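Substrate-binding protein (PDB 6WPN) probably binds a sugar or oligosaccharide in the periplasm of a marine cyanobacterium, as a solute-binding protein of a transport system. Local coordinates at residues M45-G50 with Q327-R332; G50-L55 with A59-T64; L196-V201 with T294-L299; R335-S340 with L370-L375. One frame throughout, in Å; residues are numbered along the deposited sequence.

Contact 1. Residues M45-G50 with Q327-R332; sequences MDDVLG and QARFAR
Asp47 and Arg329 reach for each other between two helices, 42-55 and 324-334, and carry nearly the whole contact. Their side chains cross at about a right angle. Arg329 leaves its helix with CG anti to the backbone N (chi1 -178°) and stays extended through CG, CD and NE, which carries the guanidinium away from its own backbone to the neighbouring helix. Asp47 also starts anti to its N, and its CG lies at the edge of the guanidinium, in the plane of that group. The two flat groups are not coplanar, however: as modelled, the carboxylate and guanidinium planes stand 63° apart. Asp47 OD2 and Arg329 NH2 form a salt bridge. Its modelled length, 2.3 Å from Asp47 OD2 to Arg329 NH2, is too short to be real, and the exact placing of both atoms is doubtful. NE makes a long, weak ion pair with Glu333, one turn further along the arginine's helix. At the next position of that helix, Phe330 meets Tyr44 edge-to-face, while Val48 packs against helix 311-321. The chemistry is that of a partly exposed ion pair bridging two helices: opposite charges attract across the gap, but solvent would probably screen them, and the fine geometry of the bridge should not be pressed.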
loop_
_atom_site.group_PDB
_atom_site.type_symbol
_atom_site.label_atom_id
_atom_site.label_comp_id
_atom_site.label_asym_id
_atom_site.label_seq_id
_atom_site.Cartn_x
_atom_site.Cartn_y
_atom_site.Cartn_z
HETATM N N MSE A 45 -16.026 -7.369 10.550
HETATM C CA MSE A 45 -16.941 -7.521 9.430
HETATM C C MSE A 45 -18.232 -8.213 9.857
HETATM O O MSE A 45 -19.308 -7.888 9.362
HETATM C CB MSE A 45 -16.274 -8.301 8.294
HETATM C CG MSE A 45 -15.062 -7.610 7.681
HETATM SE SE MSE A 45 -15.488 -5.929 6.771
HETATM C CE MSE A 45 -16.942 -6.554 5.651
ATOM N N ASP A 46 -18.123 -9.160 10.790
ATOM C CA ASP A 46 -19.307 -9.880 11.246
ATOM C C ASP A 46 -20.284 -8.952 11.953
ATOM O O ASP A 46 -21.502 -9.121 11.831
ATOM C CB ASP A 46 -18.906 -11.034 12.167
ATOM C CG ASP A 46 -18.391 -12.240 11.403
ATOM O OD1 ASP A 46 -18.376 -12.191 10.151
ATOM O OD2 ASP A 46 -17.995 -13.235 12.052
ATOM N N ASP A 47 -19.774 -7.968 12.693
ATOM C CA ASP A 47 -20.654 -7.044 13.401
ATOM C C ASP A 47 -21.217 -5.966 12.478
ATOM O O ASP A 47 -22.424 -5.700 12.497
ATOM C CB ASP A 47 -19.918 -6.404 14.577
ATOM C CG ASP A 47 -20.859 -5.662 15.510
ATOM O OD1 ASP A 47 -21.578 -6.332 16.284
ATOM O OD2 ASP A 47 -20.894 -4.412 15.462
ATOM N N VAL A 48 -20.356 -5.306 11.695
ATOM C CA VAL A 48 -20.808 -4.181 10.874
ATOM C C VAL A 48 -21.799 -4.653 9.813
ATOM O O VAL A 48 -22.842 -4.025 9.591
ATOM C CB VAL A 48 -19.610 -3.432 10.255
ATOM C CG1 VAL A 48 -18.771 -4.339 9.365
ATOM C CG2 VAL A 48 -20.099 -2.221 9.477
ATOM N N LEU A 49 -21.479 -5.750 9.122
ATOM C CA LEU A 49 -22.425 -6.305 8.162
ATOM C C LEU A 49 -23.683 -6.793 8.866
ATOM O O LEU A 49 -24.789 -6.688 8.322
ATOM C CB LEU A 49 -21.776 -7.431 7.362
ATOM C CG LEU A 49 -20.567 -7.037 6.513
ATOM C CD1 LEU A 49 -20.137 -8.210 5.653
ATOM C CD2 LEU A 49 -20.854 -5.805 5.658
ATOM N N GLY A 50 -23.526 -7.356 10.067
ATOM C CA GLY A 50 -24.691 -7.687 10.875
ATOM C C GLY A 50 -25.555 -6.473 11.154
ATOM O O GLY A 50 -26.781 -6.528 11.043
ATOM N N GLN A 327 -15.893 3.638 10.363
ATOM C CA GLN A 327 -14.491 3.882 10.044
ATOM C C GLN A 327 -13.660 4.072 11.305
ATOM O O GLN A 327 -12.528 3.583 11.387
ATOM C CB GLN A 327 -14.359 5.093 9.121
ATOM C CG GLN A 327 -14.625 4.773 7.661
ATOM C CD GLN A 327 -13.866 5.680 6.718
ATOM O OE1 GLN A 327 -12.636 5.682 6.704
ATOM N NE2 GLN A 327 -14.594 6.460 5.921
ATOM N N ALA A 328 -14.208 4.766 12.306
ATOM C CA ALA A 328 -13.499 4.915 13.571
ATOM C C ALA A 328 -13.269 3.559 14.223
ATOM O O ALA A 328 -12.162 3.257 14.685
ATOM C CB ALA A 328 -14.275 5.845 14.506
ATOM N N ARG A 329 -14.309 2.723 14.253
ATOM C CA ARG A 329 -14.186 1.398 14.847
ATOM C C ARG A 329 -13.171 0.543 14.098
ATOM O O ARG A 329 -12.387 -0.186 14.716
ATOM C CB ARG A 329 -15.552 0.715 14.869
ATOM C CG ARG A 329 -15.552 -0.653 15.518
ATOM C CD ARG A 329 -16.961 -1.203 15.634
ATOM N NE ARG A 329 -16.952 -2.598 16.062
ATOM C CZ ARG A 329 -17.999 -3.412 15.985
ATOM N NH1 ARG A 329 -17.893 -4.668 16.395
ATOM N NH2 ARG A 329 -19.151 -2.970 15.496
ATOM N N PHE A 330 -13.170 0.617 12.764
ATOM C CA PHE A 330 -12.178 -0.136 12.004
ATOM C C PHE A 330 -10.782 0.432 12.206
ATOM O O PHE A 330 -9.808 -0.326 12.234
ATOM C CB PHE A 330 -12.544 -0.166 10.514
ATOM C CG PHE A 330 -11.653 -1.064 9.691
ATOM C CD1 PHE A 330 -11.845 -2.439 9.691
ATOM C CD2 PHE A 330 -10.644 -0.534 8.898
ATOM C CE1 PHE A 330 -11.034 -3.273 8.937
ATOM C CE2 PHE A 330 -9.830 -1.364 8.135
ATOM C CZ PHE A 330 -10.025 -2.738 8.159
ATOM N N ALA A 331 -10.660 1.753 12.361
ATOM C CA ALA A 331 -9.349 2.340 12.623
ATOM C C ALA A 331 -8.772 1.834 13.939
ATOM O O ALA A 331 -7.565 1.600 14.044
ATOM C CB ALA A 331 -9.442 3.864 12.632
ATOM N N ARG A 332 -9.623 1.642 14.951
ATOM C CA ARG A 332 -9.140 1.114 16.224
ATOM C C ARG A 332 -8.754 -0.354 16.101
ATOM O O ARG A 332 -7.645 -0.747 16.483
ATOM C CB ARG A 332 -10.196 1.292 17.316
ATOM C CG ARG A 332 -10.590 2.727 17.582
ATOM C CD ARG A 332 -11.645 2.829 18.670
ATOM N NE ARG A 332 -12.208 4.174 18.749
ATOM C CZ ARG A 332 -13.452 4.487 18.404
ATOM N NH1 ARG A 332 -14.277 3.543 17.961
ATOM N NH2 ARG A 332 -13.875 5.741 18.509
#

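Contact 2. Residues G50-L55 with A59-T64; sequences GSWDKL and ALVRWT
Trp52 NE1 gives its hydrogen to Ala59 O at 2.8 Å, in a bond close to straight (161° at the hydrogen). The oxygen sits at the edge of the indole, nearly in the ring plane, while the donor is tilted 20° from the plane of the carbonyl. With CG anti to the backbone N (chi1 169°), the ring swings off helix 42-55 toward the chain that comes back after the turn. There the side chains of Trp52 and Val61 cross at about a right angle, CG2 of Val61 coming to 3.4 Å from Trp52 CD1. One residue on, Asp53 takes a second bond from that chain: Val61 N points to Asp53 OD1 at 3.2 Å, on the syn lone pair. CD2 of Leu60 leans on the same side chain, 3.8 Å from Asp53 CB. All this lies within a beta-alpha-beta crossover, in which helix 42-55 links the parallel strands 30-35 and 61-66, and the two bonds join the end of the helix to the residues leading into the second strand. Putting an alanine at Trp52 would probably leave Ala59 O without its indole donor and open a gap beside Val61. Elsewhere the indole stacks with His56 and touches Leu30 and Leu317.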
loop_
_atom_site.group_PDB
_atom_site.type_symbol
_atom_site.label_atom_id
_atom_site.label_comp_id
_atom_site.label_asym_id
_atom_site.label_seq_id
_atom_site.Cartn_x
_atom_site.Cartn_y
_atom_site.Cartn_z
ATOM N N GLY A 50 -23.526 -7.356 10.067
ATOM C CA GLY A 50 -24.691 -7.687 10.875
ATOM C C GLY A 50 -25.555 -6.473 11.154
ATOM O O GLY A 50 -26.781 -6.528 11.043
ATOM N N SER A 51 -24.921 -5.359 11.534
ATOM C CA SER A 51 -25.659 -4.112 11.717
ATOM C C SER A 51 -26.346 -3.694 10.424
ATOM O O SER A 51 -27.510 -3.280 10.440
ATOM C CB SER A 51 -24.727 -3.010 12.214
ATOM O OG SER A 51 -24.137 -3.366 13.452
ATOM N N TRP A 52 -25.642 -3.798 9.295
ATOM C CA TRP A 52 -26.259 -3.503 8.007
ATOM C C TRP A 52 -27.476 -4.388 7.763
ATOM O O TRP A 52 -28.533 -3.903 7.339
ATOM C CB TRP A 52 -25.240 -3.675 6.883
ATOM C CG TRP A 52 -25.885 -3.639 5.540
ATOM C CD1 TRP A 52 -26.357 -4.706 4.829
ATOM C CD2 TRP A 52 -26.174 -2.476 4.755
ATOM N NE1 TRP A 52 -26.905 -4.282 3.644
ATOM C CE2 TRP A 52 -26.807 -2.917 3.572
ATOM C CE3 TRP A 52 -25.953 -1.106 4.931
ATOM C CZ2 TRP A 52 -27.218 -2.040 2.572
ATOM C CZ3 TRP A 52 -26.362 -0.233 3.936
ATOM C CH2 TRP A 52 -26.987 -0.704 2.771
ATOM N N ASP A 53 -27.342 -5.693 8.023
ATOM C CA ASP A 53 -28.450 -6.619 7.799
ATOM C C ASP A 53 -29.646 -6.267 8.674
ATOM O O ASP A 53 -30.798 -6.404 8.246
ATOM C CB ASP A 53 -28.000 -8.058 8.062
ATOM C CG ASP A 53 -27.020 -8.574 7.018
ATOM O OD1 ASP A 53 -27.043 -8.081 5.872
ATOM O OD2 ASP A 53 -26.226 -9.479 7.348
ATOM N N LYS A 54 -29.394 -5.816 9.909
ATOM C CA LYS A 54 -30.483 -5.363 10.769
ATOM C C LYS A 54 -31.127 -4.091 10.242
ATOM O O LYS A 54 -32.338 -3.902 10.392
ATOM C CB LYS A 54 -29.976 -5.124 12.191
ATOM C CG LYS A 54 -29.389 -6.346 12.845
ATOM C CD LYS A 54 -30.483 -7.355 13.118
ATOM C CE LYS A 54 -30.057 -8.353 14.169
ATOM N NZ LYS A 54 -31.087 -9.416 14.334
ATOM N N LEU A 55 -30.337 -3.210 9.631
ATOM C CA LEU A 55 -30.889 -1.967 9.115
ATOM C C LEU A 55 -31.557 -2.177 7.762
ATOM O O LEU A 55 -32.602 -1.581 7.481
ATOM C CB LEU A 55 -29.787 -0.909 9.016
ATOM C CG LEU A 55 -29.164 -0.433 10.334
ATOM C CD1 LEU A 55 -28.004 0.520 10.072
ATOM C CD2 LEU A 55 -30.191 0.202 11.255
ATOM N N ALA A 59 -31.707 -6.044 1.582
ATOM C CA ALA A 59 -30.471 -6.153 0.816
ATOM C C ALA A 59 -29.403 -6.753 1.731
ATOM O O ALA A 59 -28.432 -6.101 2.118
ATOM C CB ALA A 59 -30.031 -4.799 0.252
ATOM N N LEU A 60 -29.590 -8.025 2.077
ATOM C CA LEU A 60 -28.629 -8.733 2.911
ATOM C C LEU A 60 -27.307 -8.883 2.173
ATOM O O LEU A 60 -27.275 -9.066 0.956
ATOM C CB LEU A 60 -29.180 -10.103 3.303
ATOM C CG LEU A 60 -30.522 -10.066 4.037
ATOM C CD1 LEU A 60 -31.081 -11.469 4.217
ATOM C CD2 LEU A 60 -30.380 -9.361 5.381
ATOM N N VAL A 61 -26.209 -8.787 2.915
ATOM C CA VAL A 61 -24.873 -8.803 2.334
ATOM C C VAL A 61 -24.284 -10.200 2.458
ATOM O O VAL A 61 -24.316 -10.805 3.537
ATOM C CB VAL A 61 -23.962 -7.760 3.003
ATOM C CG1 VAL A 61 -22.515 -7.968 2.584
ATOM C CG2 VAL A 61 -24.420 -6.362 2.632
ATOM N N ARG A 62 -23.770 -10.720 1.345
ATOM C CA ARG A 62 -22.964 -11.936 1.326
ATOM C C ARG A 62 -21.526 -11.523 1.026
ATOM O O ARG A 62 -21.225 -11.047 -0.075
ATOM C CB ARG A 62 -23.489 -12.942 0.300
ATOM C CG ARG A 62 -24.833 -13.605 0.641
ATOM C CD ARG A 62 -24.727 -14.612 1.801
ATOM N NE ARG A 62 -25.177 -14.074 3.087
ATOM C CZ ARG A 62 -26.453 -14.015 3.466
ATOM N NH1 ARG A 62 -27.407 -14.459 2.660
ATOM N NH2 ARG A 62 -26.776 -13.513 4.652
ATOM N N TRP A 63 -20.649 -11.697 2.008
ATOM C CA TRP A 63 -19.285 -11.185 1.979
ATOM C C TRP A 63 -18.310 -12.252 1.493
ATOM O O TRP A 63 -18.340 -13.392 1.970
ATOM C CB TRP A 63 -18.888 -10.710 3.377
ATOM C CG TRP A 63 -17.441 -10.388 3.559
ATOM C CD1 TRP A 63 -16.624 -9.731 2.689
ATOM C CD2 TRP A 63 -16.633 -10.731 4.688
ATOM N NE1 TRP A 63 -15.359 -9.634 3.213
ATOM C CE2 TRP A 63 -15.338 -10.243 4.439
ATOM C CE3 TRP A 63 -16.883 -11.399 5.891
ATOM C CZ2 TRP A 63 -14.293 -10.401 5.348
ATOM C CZ3 TRP A 63 -15.846 -11.557 6.793
ATOM C CH2 TRP A 63 -14.567 -11.060 6.517
ATOM N N THR A 64 -17.444 -11.877 0.551
ATOM C CA THR A 64 -16.360 -12.730 0.073
ATOM C C THR A 64 -15.070 -11.922 0.069
ATOM O O THR A 64 -15.038 -10.804 -0.457
ATOM C CB THR A 64 -16.636 -13.287 -1.331
ATOM O OG1 THR A 64 -16.620 -12.218 -2.285
ATOM C CG2 THR A 64 -17.989 -13.991 -1.389
#

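Contact 3. Residues L196-V201 with T294-L299; sequences LLESFV and TANVAL
Glu198 and Asn296 bring a carboxylate and an amide together between helix 195-202 and strand 295-303. From CB, which is directed at the strand, the glutamate turns CG anti to its carbonyl carbon (chi1 -68°) and then runs out extended. CG passes Asn296 OD1 at 4.0 Å, and CD comes to 3.2 Å from Asn296 ND2. At the tip, Glu198 OE2 lies 2.9 Å from Asn296 ND2, yet the angle is too poor for a hydrogen bond; the side chains cross at about a right angle and their flat ends are turned 42° apart. The stronger tie of the carboxylate is the salt bridge from OE1 to Arg144, just as Asn296 is held through OD1 by the backbone N of Leu381. A leucine in place of Glu198 would probably leave the Arg144 guanidinium without this carboxylate and put an apolar branch beside the asparagine amide. Arg144 belongs to strand 137-149, which pairs antiparallel with 295-303, so the glutamate reaches from its helix to two adjacent strands at once. Beyond it, Leu196 and Leu197 pack on helix 388-403, and Phe200 turns to helix 219-233.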
loop_
_atom_site.group_PDB
_atom_site.type_symbol
_atom_site.label_atom_id
_atom_site.label_comp_id
_atom_site.label_asym_id
_atom_site.label_seq_id
_atom_site.Cartn_x
_atom_site.Cartn_y
_atom_site.Cartn_z
ATOM N N LEU A 196 9.224 -0.971 -4.266
ATOM C CA LEU A 196 10.342 -0.663 -5.147
ATOM C C LEU A 196 9.947 0.384 -6.178
ATOM O O LEU A 196 10.637 1.392 -6.353
ATOM C CB LEU A 196 10.820 -1.939 -5.836
ATOM C CG LEU A 196 12.105 -1.853 -6.649
ATOM C CD1 LEU A 196 13.289 -1.543 -5.780
ATOM C CD2 LEU A 196 12.297 -3.160 -7.366
ATOM N N LEU A 197 8.808 0.179 -6.842
ATOM C CA LEU A 197 8.315 1.176 -7.784
ATOM C C LEU A 197 8.053 2.502 -7.088
ATOM O O LEU A 197 8.272 3.570 -7.669
ATOM C CB LEU A 197 7.045 0.672 -8.467
ATOM C CG LEU A 197 6.607 1.468 -9.695
ATOM C CD1 LEU A 197 7.656 1.347 -10.792
ATOM C CD2 LEU A 197 5.257 0.991 -10.186
ATOM N N GLU A 198 7.558 2.455 -5.851
ATOM C CA GLU A 198 7.354 3.688 -5.098
ATOM C C GLU A 198 8.679 4.374 -4.781
ATOM O O GLU A 198 8.752 5.610 -4.770
ATOM C CB GLU A 198 6.570 3.399 -3.819
ATOM C CG GLU A 198 5.119 2.990 -4.062
ATOM C CD GLU A 198 4.501 2.274 -2.873
ATOM O OE1 GLU A 198 5.237 1.980 -1.909
ATOM O OE2 GLU A 198 3.277 2.021 -2.896
ATOM N N SER A 199 9.740 3.597 -4.528
ATOM C CA SER A 199 11.044 4.209 -4.287
ATOM C C SER A 199 11.535 4.949 -5.522
ATOM O O SER A 199 12.170 6.006 -5.411
ATOM C CB SER A 199 12.071 3.159 -3.869
ATOM O OG SER A 199 12.529 2.431 -4.993
ATOM N N PHE A 200 11.252 4.404 -6.711
ATOM C CA PHE A 200 11.565 5.112 -7.947
ATOM C C PHE A 200 10.919 6.488 -7.948
ATOM O O PHE A 200 11.575 7.497 -8.236
ATOM C CB PHE A 200 11.104 4.295 -9.161
ATOM C CG PHE A 200 12.055 3.192 -9.560
ATOM C CD1 PHE A 200 12.131 2.020 -8.833
ATOM C CD2 PHE A 200 12.863 3.327 -10.674
ATOM C CE1 PHE A 200 13.003 1.008 -9.195
ATOM C CE2 PHE A 200 13.737 2.315 -11.041
ATOM C CZ PHE A 200 13.803 1.154 -10.297
ATOM N N VAL A 201 9.631 6.551 -7.609
ATOM C CA VAL A 201 8.941 7.835 -7.578
ATOM C C VAL A 201 9.551 8.744 -6.514
ATOM O O VAL A 201 9.701 9.952 -6.728
ATOM C CB VAL A 201 7.432 7.629 -7.354
ATOM C CG1 VAL A 201 6.709 8.968 -7.356
ATOM C CG2 VAL A 201 6.862 6.700 -8.413
ATOM N N THR A 294 8.232 13.367 0.697
ATOM C CA THR A 294 6.910 12.759 0.612
ATOM C C THR A 294 6.956 11.273 0.944
ATOM O O THR A 294 7.774 10.522 0.404
ATOM C CB THR A 294 6.330 12.962 -0.784
ATOM O OG1 THR A 294 6.326 14.360 -1.097
ATOM C CG2 THR A 294 4.909 12.434 -0.845
ATOM N N ALA A 295 6.030 10.842 1.792
ATOM C CA ALA A 295 5.822 9.440 2.108
ATOM C C ALA A 295 4.635 8.898 1.328
ATOM O O ALA A 295 3.823 9.646 0.781
ATOM C CB ALA A 295 5.588 9.240 3.606
ATOM N N ASN A 296 4.565 7.577 1.253
ATOM C CA ASN A 296 3.516 6.907 0.508
ATOM C C ASN A 296 2.345 6.557 1.409
ATOM O O ASN A 296 2.526 6.212 2.580
ATOM C CB ASN A 296 4.048 5.630 -0.140
ATOM C CG ASN A 296 3.079 5.046 -1.131
ATOM O OD1 ASN A 296 2.767 5.659 -2.152
ATOM N ND2 ASN A 296 2.575 3.859 -0.824
ATOM N N VAL A 297 1.139 6.643 0.854
ATOM C CA VAL A 297 -0.069 6.243 1.560
ATOM C C VAL A 297 -0.847 5.297 0.652
ATOM O O VAL A 297 -1.101 5.608 -0.517
ATOM C CB VAL A 297 -0.927 7.457 1.976
ATOM C CG1 VAL A 297 -1.214 8.366 0.794
ATOM C CG2 VAL A 297 -2.222 6.995 2.631
ATOM N N ALA A 298 -1.203 4.139 1.192
ATOM C CA ALA A 298 -1.968 3.125 0.475
ATOM C C ALA A 298 -3.454 3.405 0.646
ATOM O O ALA A 298 -3.989 3.285 1.753
ATOM C CB ALA A 298 -1.614 1.728 0.980
ATOM N N LEU A 299 -4.123 3.767 -0.441
ATOM C CA LEU A 299 -5.537 4.109 -0.392
ATOM C C LEU A 299 -6.394 2.896 -0.735
ATOM O O LEU A 299 -6.164 2.229 -1.747
ATOM C CB LEU A 299 -5.837 5.265 -1.347
ATOM C CG LEU A 299 -7.309 5.589 -1.609
ATOM C CD1 LEU A 299 -8.087 5.758 -0.316
ATOM C CD2 LEU A 299 -7.427 6.838 -2.474
#

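Contact 4. Residues R335-S340 with L370-L375; sequences RVLPSS and LSAETL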
loop_
_atom_site.group_PDB
_atom_site.type_symbol
_atom_site.label_atom_id
_atom_site.label_comp_id
_atom_site.label_asym_id
_atom_site.label_seq_id
_atom_site.Cartn_x
_atom_site.Cartn_y
_atom_site.Cartn_z
ATOM N N ARG A 335 -5.924 -0.703 13.584
ATOM C CA ARG A 335 -4.785 0.185 13.807
ATOM C C ARG A 335 -4.377 0.817 12.479
ATOM O O ARG A 335 -3.218 0.800 12.060
ATOM C CB ARG A 335 -3.642 -0.573 14.485
ATOM C CG ARG A 335 -4.155 -1.396 15.670
ATOM C CD ARG A 335 -3.066 -2.075 16.467
ATOM N NE ARG A 335 -3.595 -2.595 17.728
ATOM C CZ ARG A 335 -4.141 -3.798 17.876
ATOM N NH1 ARG A 335 -4.233 -4.621 16.843
ATOM N NH2 ARG A 335 -4.599 -4.178 19.062
ATOM N N VAL A 336 -5.387 1.365 11.806
ATOM C CA VAL A 336 -5.286 1.893 10.458
ATOM C C VAL A 336 -5.826 3.322 10.456
ATOM O O VAL A 336 -6.445 3.774 11.419
ATOM C CB VAL A 336 -6.057 0.982 9.474
ATOM C CG1 VAL A 336 -6.093 1.548 8.055
ATOM C CG2 VAL A 336 -5.540 -0.422 9.528
ATOM N N LEU A 337 -5.578 4.039 9.359
ATOM C CA LEU A 337 -6.120 5.393 9.367
ATOM C C LEU A 337 -7.405 5.462 8.549
ATOM O O LEU A 337 -7.498 4.843 7.485
ATOM C CB LEU A 337 -5.108 6.381 8.789
ATOM C CG LEU A 337 -3.798 6.495 9.566
ATOM C CD1 LEU A 337 -2.813 7.391 8.841
ATOM C CD2 LEU A 337 -4.072 7.033 10.957
ATOM N N PRO A 338 -8.415 6.194 9.004
ATOM C CA PRO A 338 -9.647 6.321 8.224
ATOM C C PRO A 338 -9.593 7.512 7.278
ATOM O O PRO A 338 -8.767 8.419 7.412
ATOM C CB PRO A 338 -10.715 6.527 9.304
ATOM C CG PRO A 338 -9.981 7.273 10.386
ATOM C CD PRO A 338 -8.538 6.806 10.340
ATOM N N SER A 339 -10.499 7.489 6.300
ATOM C CA SER A 339 -10.669 8.610 5.389
ATOM C C SER A 339 -11.826 9.515 5.787
ATOM O O SER A 339 -12.019 10.563 5.163
ATOM C CB SER A 339 -10.872 8.103 3.955
ATOM O OG SER A 339 -12.019 7.276 3.865
ATOM N N SER A 340 -12.590 9.138 6.810
ATOM C CA SER A 340 -13.654 9.983 7.327
ATOM C C SER A 340 -13.068 11.063 8.222
ATOM O O SER A 340 -12.262 10.771 9.109
ATOM C CB SER A 340 -14.656 9.141 8.113
ATOM O OG SER A 340 -15.492 9.950 8.922
ATOM N N LEU A 370 2.500 8.055 14.989
ATOM C CA LEU A 370 3.441 8.451 13.950
ATOM C C LEU A 370 2.817 8.317 12.562
ATOM O O LEU A 370 3.040 9.166 11.692
ATOM C CB LEU A 370 4.715 7.619 14.072
ATOM C CG LEU A 370 5.956 8.117 13.339
ATOM C CD1 LEU A 370 6.114 9.609 13.537
ATOM C CD2 LEU A 370 7.181 7.384 13.870
ATOM N N SER A 371 2.016 7.270 12.341
ATOM C CA SER A 371 1.300 7.143 11.072
ATOM C C SER A 371 0.330 8.299 10.859
ATOM O O SER A 371 0.247 8.854 9.755
ATOM C CB SER A 371 0.553 5.810 11.006
ATOM O OG SER A 371 1.448 4.723 10.864
ATOM N N ALA A 372 -0.416 8.679 11.899
ATOM C CA ALA A 372 -1.379 9.767 11.745
ATOM C C ALA A 372 -0.688 11.097 11.476
ATOM O O ALA A 372 -1.217 11.933 10.735
ATOM C CB ALA A 372 -2.265 9.867 12.988
ATOM N N GLU A 373 0.484 11.310 12.070
ATOM C CA GLU A 373 1.232 12.541 11.843
ATOM C C GLU A 373 1.854 12.558 10.449
ATOM O O GLU A 373 1.888 13.603 9.789
ATOM C CB GLU A 373 2.287 12.686 12.936
ATOM C CG GLU A 373 1.660 12.963 14.296
ATOM C CD GLU A 373 2.675 13.068 15.415
ATOM O OE1 GLU A 373 3.593 12.224 15.469
ATOM O OE2 GLU A 373 2.542 13.993 16.247
ATOM N N THR A 374 2.336 11.402 9.986
ATOM C CA THR A 374 2.951 11.295 8.663
ATOM C C THR A 374 1.938 11.522 7.545
ATOM O O THR A 374 2.305 11.993 6.462
ATOM C CB THR A 374 3.620 9.926 8.509
ATOM O OG1 THR A 374 4.533 9.720 9.592
ATOM C CG2 THR A 374 4.396 9.846 7.210
ATOM N N LEU A 375 0.665 11.198 7.792
ATOM C CA LEU A 375 -0.375 11.360 6.778
ATOM C C LEU A 375 -0.458 12.787 6.244
ATOM O O LEU A 375 -0.799 12.987 5.073
ATOM C CB LEU A 375 -1.727 10.934 7.353
ATOM C CG LEU A 375 -2.916 11.124 6.421
ATOM C CD1 LEU A 375 -2.732 10.247 5.197
ATOM C CD2 LEU A 375 -4.215 10.796 7.145
#
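Leu337 inserts its two methyl groups against the C-terminal part of helix 359-374. CD2 rests on Ala372, 3.9 Å from Ala372 CB and as near to its CA, while CD1 lies over the backbone at 3.5 Å from Ser371 O and also meets Leu375 CB at 4.0 Å. With CG anti to the carbonyl carbon (chi1 -62°) the branch point faces the helix, and the two methyls diverge from it. One shell out, the helix keeps its own order: Ser371 O accepts from Leu375 N, and Leu370 O takes two donors, Thr374 N and Thr374 OG1, from opposite faces of its plane. Ser371 OG bonds to Val143 O of strand 137-149, tying the helix to that strand. Leu337 itself is placed by backbone bonds with Leu141 of the same strand, so both sides of the contact refer to one piece of sheet. Further back, Arg335, with positive phi, ends helix 324-334 in a Schellman motif, and the chain then enters the short strand 337-338. The contact between the two segments holds no hydrogen bond or charge pair. It rests on apolar packing of the leucine methyls against side chains and helix backbone, so its fit probably depends on shape rather than on directed bonds.

How the contacts relate
Contacts 1 and 2 share helix 42-55 and Gly50, their centres 12 Å apart; Leu49 CD1 of the first lies 3.6 Å from Trp63 CB of the second. Contact 1 leads straight into contact 4 along the chain, helix 324-334 being followed by strand 337-338, and Gln327 OE1 accepts from Ser339 N at 2.8 Å across the join. Contact 4 in turn touches contact 3, Ala295 CB meeting Thr374 CG2 at 3.8 Å, with centres 16 Å apart. Contacts 2 and 3 are the most distant, about 35 Å between centres, although both reach the same mixed sheet. Contact 3 lies nearest the centre of the chain, about 8 Å from it.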